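Local coordinates for regulator of G-protein signaling 16 (Mus musculus, PDB 3C7L) that switches off G-protein signalling by speeding GTP hydrolysis on G protein alpha subunits, through the RGS domain that makes up this fragment, at residues H90-R93 and E94-T98; P125-L128 and K129-A132. All coordinates share one frame; numbering follows the deposited sequence.

Contact 1: residues H90-R93 and E94-T98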
loop_
_atom_site.group_PDB
_atom_site.type_symbol
_atom_site.label_atom_id
_atom_site.label_comp_id
_atom_site.label_asym_id
_atom_site.label_seq_id
_atom_site.Cartn_x
_atom_site.Cartn_y
_atom_site.Cartn_z
ATOM N N HIS A 90 -15.948 5.600 -2.233
ATOM C CA HIS A 90 -15.987 6.772 -3.101
ATOM C C HIS A 90 -15.499 8.015 -2.368
ATOM O O HIS A 90 -14.829 8.869 -2.948
ATOM C CB HIS A 90 -17.408 7.029 -3.604
ATOM C CG HIS A 90 -17.576 8.371 -4.243
ATOM N ND1 HIS A 90 -17.003 8.694 -5.455
ATOM C CD2 HIS A 90 -18.205 9.491 -3.814
ATOM C CE1 HIS A 90 -17.271 9.955 -5.744
ATOM N NE2 HIS A 90 -17.999 10.462 -4.764
ATOM N N GLU A 91 -15.862 8.113 -1.095
ATOM C CA GLU A 91 -15.474 9.243 -0.263
ATOM C C GLU A 91 -13.972 9.490 -0.368
ATOM O O GLU A 91 -13.524 10.605 -0.661
ATOM C CB GLU A 91 -15.835 8.955 1.193
ATOM C CG GLU A 91 -15.698 10.152 2.106
ATOM C CD GLU A 91 -16.763 11.194 1.844
ATOM O OE1 GLU A 91 -17.954 10.902 2.102
ATOM O OE2 GLU A 91 -16.414 12.303 1.375
ATOM N N THR A 92 -13.201 8.433 -0.131
ATOM C CA THR A 92 -11.746 8.514 -0.174
ATOM C C THR A 92 -11.213 8.750 -1.584
ATOM O O THR A 92 -10.229 9.466 -1.760
ATOM C CB THR A 92 -11.116 7.239 0.413
ATOM O OG1 THR A 92 -11.674 6.990 1.709
ATOM C CG2 THR A 92 -9.599 7.393 0.542
ATOM N N ARG A 93 -11.854 8.155 -2.590
ATOM C CA ARG A 93 -11.417 8.348 -3.972
ATOM C C ARG A 93 -11.600 9.804 -4.384
ATOM O O ARG A 93 -10.749 10.384 -5.061
ATOM C CB ARG A 93 -12.216 7.468 -4.943
ATOM C CG ARG A 93 -11.747 6.036 -5.062
ATOM C CD ARG A 93 -12.097 5.479 -6.443
ATOM N NE ARG A 93 -13.532 5.512 -6.712
ATOM C CZ ARG A 93 -14.423 4.758 -6.078
ATOM N NH1 ARG A 93 -14.024 3.912 -5.140
ATOM N NH2 ARG A 93 -15.711 4.850 -6.377
ATOM N N GLU A 94 -12.724 10.383 -3.973
ATOM C CA GLU A 94 -13.055 11.770 -4.290
ATOM C C GLU A 94 -12.096 12.716 -3.569
ATOM O O GLU A 94 -11.643 13.712 -4.134
ATOM C CB GLU A 94 -14.505 12.054 -3.875
ATOM C CG GLU A 94 -15.014 13.444 -4.217
ATOM C CD GLU A 94 -14.827 13.786 -5.676
ATOM O OE1 GLU A 94 -15.165 12.945 -6.533
ATOM O OE2 GLU A 94 -14.344 14.899 -5.965
ATOM N N LEU A 95 -11.793 12.386 -2.318
ATOM C CA LEU A 95 -10.877 13.178 -1.504
ATOM C C LEU A 95 -9.494 13.199 -2.156
ATOM O O LEU A 95 -8.863 14.246 -2.277
ATOM C CB LEU A 95 -10.762 12.574 -0.099
ATOM C CG LEU A 95 -9.722 13.245 0.804
ATOM C CD1 LEU A 95 -10.305 14.528 1.334
ATOM C CD2 LEU A 95 -9.328 12.338 1.957
ATOM N N THR A 96 -9.032 12.027 -2.579
ATOM C CA THR A 96 -7.723 11.915 -3.205
ATOM C C THR A 96 -7.660 12.739 -4.488
ATOM O O THR A 96 -6.675 13.419 -4.744
ATOM C CB THR A 96 -7.391 10.436 -3.499
ATOM O OG1 THR A 96 -7.481 9.682 -2.281
ATOM C CG2 THR A 96 -5.986 10.302 -4.066
ATOM N N LYS A 97 -8.721 12.685 -5.289
ATOM C CA LYS A 97 -8.772 13.451 -6.533
ATOM C C LYS A 97 -8.721 14.948 -6.219
ATOM O O LYS A 97 -8.021 15.705 -6.891
ATOM C CB LYS A 97 -10.059 13.130 -7.299
ATOM C CG LYS A 97 -10.215 13.909 -8.598
ATOM C CD LYS A 97 -11.578 13.657 -9.232
ATOM C CE LYS A 97 -11.722 14.396 -10.557
ATOM N NZ LYS A 97 -13.054 14.161 -11.200
ATOM N N THR A 98 -9.467 15.363 -5.198
ATOM C CA THR A 98 -9.508 16.763 -4.778
ATOM C C THR A 98 -8.122 17.207 -4.330
ATOM O O THR A 98 -7.680 18.311 -4.645
ATOM C CB THR A 98 -10.500 16.964 -3.612
ATOM O OG1 THR A 98 -11.830 16.687 -4.066
ATOM C CG2 THR A 98 -10.431 18.394 -3.079
#
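Thr92 O is gripped by two donors of one residue, the amide Thr96 N at 2.9 Å and the hydroxyl Thr96 OG1 at 2.8 Å. This is the i to i+4 hydrogen bonding of an alpha helix with a threonine hydroxyl folded back on it, here on the first turns of helix 90-101 in the all-helical RGS domain. The two donors come to the oxygen from opposite faces of its carbonyl plane, so the carbonyl oxygen is approached on both faces. With chi1 at -56°, Thr96 OG1 sits beside its own backbone N and opposite the carbonyl carbon, which turns the hydroxyl back down the helix; the buried polar group is thereby satisfied within the helix itself. Thr98 does the same two residues on, its OG1 donating to Glu94 O at 3.0 Å.

Backbone bonds continue on the other sides of the helix, with Glu94 N to His90 O at 2.8 Å, Leu95 N to Glu91 O and Lys97 N to Arg93 O. At the helix start, Thr92 N also bonds to Asp89 OD1.

Thr92 and Thr96 both face inward, touching Ala111 of helix 109-128, while Thr96 further meets Phe74 and Ile78 of helix 63-78. On the exposed side, His90 and Glu94 run side by side in the same direction. Both have CG anti to the backbone N (167° in His90), which lays the imidazole alongside the glutamate chain. Glu94 CB makes a CH-pi contact over one ring face, 4.2 Å from the centroid. The carboxylate is turned 48° against the ring, and its OE1 comes to 3.7 Å from His90 CE1.

Contact 2: residues P125-L128 and K129-A132; sequences PRFL and KSPA
After the last turn of helix 109-128 the backbone departs from helical angles at Lys129, with phi/psi -101/18°, and at Ser130, which is extended, before the chain turns into helix 131-134. The loosening shows in the bonds of Lys129 N, which reaches Pro125 O at 3.3 Å and Arg126 O at 3.2 Å, both weak and bent at the hydrogen. Phe127 O is held more firmly, by two donors of Ser130: OG at 2.7 Å and N at 3.2 Å. Both approach from the same face of the carbonyl plane; the hydroxyl is tilted from that plane, whereas the amide stands well above it.

Ser130 is the N-cap residue of helix 131-134, and its hydroxyl donates back to the preceding helix. Its chi1 of 73° sets OG between the backbone N and the carbonyl carbon, within range of Phe127 O. With an alanine here the OG bond to Phe127 O is gone, leaving the amide as its one donor from this residue, and the turn is likely to be freer to shift.

Beside this polar link, Phe127 CE1 meets Ala132 CB at 3.8 Å, so the ring touches the first turn of the short helix. CG anti to the backbone N carries the ring toward residues 130-132, where Phe127 CD1 passes 4.1 Å from Ser130 OG. On the outer side, the extended Lys129 chain runs back along the end of the helix, its CG 3.5 Å from Pro125 O.

Arg126 points elsewhere, forming salt bridges with Asp122 and Glu42. The turn thus joins the end of helix 109-128 to helix 131-134 against helix 29-40, where Phe127 meets Phe35 and Ala34, and Ser130 and Arg126 both lie on Phe38.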
loop_
_atom_site.group_PDB
_atom_site.type_symbol
_atom_site.label_atom_id
_atom_site.label_comp_id
_atom_site.label_asym_id
_atom_site.label_seq_id
_atom_site.Cartn_x
_atom_site.Cartn_y
_atom_site.Cartn_z
ATOM N N PRO A 125 -2.597 -10.567 9.676
ATOM C CA PRO A 125 -2.676 -11.591 10.720
ATOM C C PRO A 125 -2.801 -13.000 10.143
ATOM O O PRO A 125 -2.286 -13.950 10.722
ATOM C CB PRO A 125 -3.911 -11.179 11.512
ATOM C CG PRO A 125 -3.875 -9.695 11.414
ATOM C CD PRO A 125 -3.559 -9.484 9.947
ATOM N N ARG A 126 -3.484 -13.147 9.011
ATOM C CA ARG A 126 -3.618 -14.474 8.419
ATOM C C ARG A 126 -2.285 -14.931 7.830
ATOM O O ARG A 126 -1.975 -16.125 7.813
ATOM C CB ARG A 126 -4.733 -14.498 7.357
ATOM C CG ARG A 126 -6.129 -14.442 7.978
ATOM C CD ARG A 126 -7.267 -14.626 6.982
ATOM N NE ARG A 126 -7.417 -13.505 6.058
ATOM C CZ ARG A 126 -6.910 -13.468 4.831
ATOM N NH1 ARG A 126 -6.207 -14.494 4.367
ATOM N NH2 ARG A 126 -7.123 -12.411 4.060
ATOM N N PHE A 127 -1.489 -13.975 7.363
ATOM C CA PHE A 127 -0.173 -14.283 6.803
ATOM C C PHE A 127 0.704 -14.862 7.901
ATOM O O PHE A 127 1.459 -15.815 7.674
ATOM C CB PHE A 127 0.506 -13.013 6.261
ATOM C CG PHE A 127 1.994 -13.171 6.019
ATOM C CD1 PHE A 127 2.469 -14.040 5.040
ATOM C CD2 PHE A 127 2.917 -12.459 6.786
ATOM C CE1 PHE A 127 3.840 -14.201 4.823
ATOM C CE2 PHE A 127 4.293 -12.613 6.576
ATOM C CZ PHE A 127 4.752 -13.485 5.594
ATOM N N LEU A 128 0.615 -14.268 9.086
ATOM C CA LEU A 128 1.419 -14.715 10.219
ATOM C C LEU A 128 1.039 -16.111 10.685
ATOM O O LEU A 128 1.851 -16.810 11.289
ATOM C CB LEU A 128 1.286 -13.729 11.381
ATOM C CG LEU A 128 1.787 -12.310 11.095
ATOM C CD1 LEU A 128 1.559 -11.438 12.332
ATOM C CD2 LEU A 128 3.269 -12.341 10.720
ATOM N N LYS A 129 -0.190 -16.520 10.400
ATOM C CA LYS A 129 -0.660 -17.840 10.803
ATOM C C LYS A 129 -0.625 -18.839 9.652
ATOM O O LYS A 129 -1.266 -19.887 9.712
ATOM C CB LYS A 129 -2.081 -17.732 11.368
ATOM C CG LYS A 129 -2.150 -16.898 12.634
ATOM C CD LYS A 129 -3.576 -16.542 13.012
ATOM C CE LYS A 129 -3.585 -15.569 14.182
ATOM N NZ LYS A 129 -4.934 -14.978 14.411
ATOM N N SER A 130 0.135 -18.517 8.608
ATOM C CA SER A 130 0.245 -19.390 7.445
ATOM C C SER A 130 1.639 -20.007 7.381
ATOM O O SER A 130 2.558 -19.556 8.063
ATOM C CB SER A 130 0.011 -18.593 6.168
ATOM O OG SER A 130 1.129 -17.769 5.903
ATOM N N PRO A 131 1.811 -21.052 6.561
ATOM C CA PRO A 131 3.132 -21.674 6.461
ATOM C C PRO A 131 4.177 -20.688 5.952
ATOM O O PRO A 131 5.349 -20.783 6.312
ATOM C CB PRO A 131 2.897 -22.816 5.480
ATOM C CG PRO A 131 1.476 -23.211 5.774
ATOM C CD PRO A 131 0.798 -21.864 5.867
ATOM N N ALA A 132 3.744 -19.746 5.113
ATOM C CA ALA A 132 4.641 -18.751 4.528
ATOM C C ALA A 132 5.430 -17.998 5.595
ATOM O O ALA A 132 6.570 -17.598 5.363
ATOM C CB ALA A 132 3.847 -17.772 3.661
#

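Contact 1 and contact 2 lie on opposite sides of the chain's centre, their own centres 32 Å apart and their nearest atoms about 20 Å apart. They share one element indirectly: helix 109-128 packs against the inner threonines of contact 1 near its start and supplies residues 125-128 of contact 2 at its other end. Both are partly buried, each with two buried residues, but contact 1 has four exposed ones against one in contact 2. Regular helical bonding governs 90-98, reinforced by hydroxyls turned back onto carbonyls. In 125-132 one helix gives way to another, the bonds of Lys129 N are weak, and a serine hydroxyl with an aromatic contact bridges two helices.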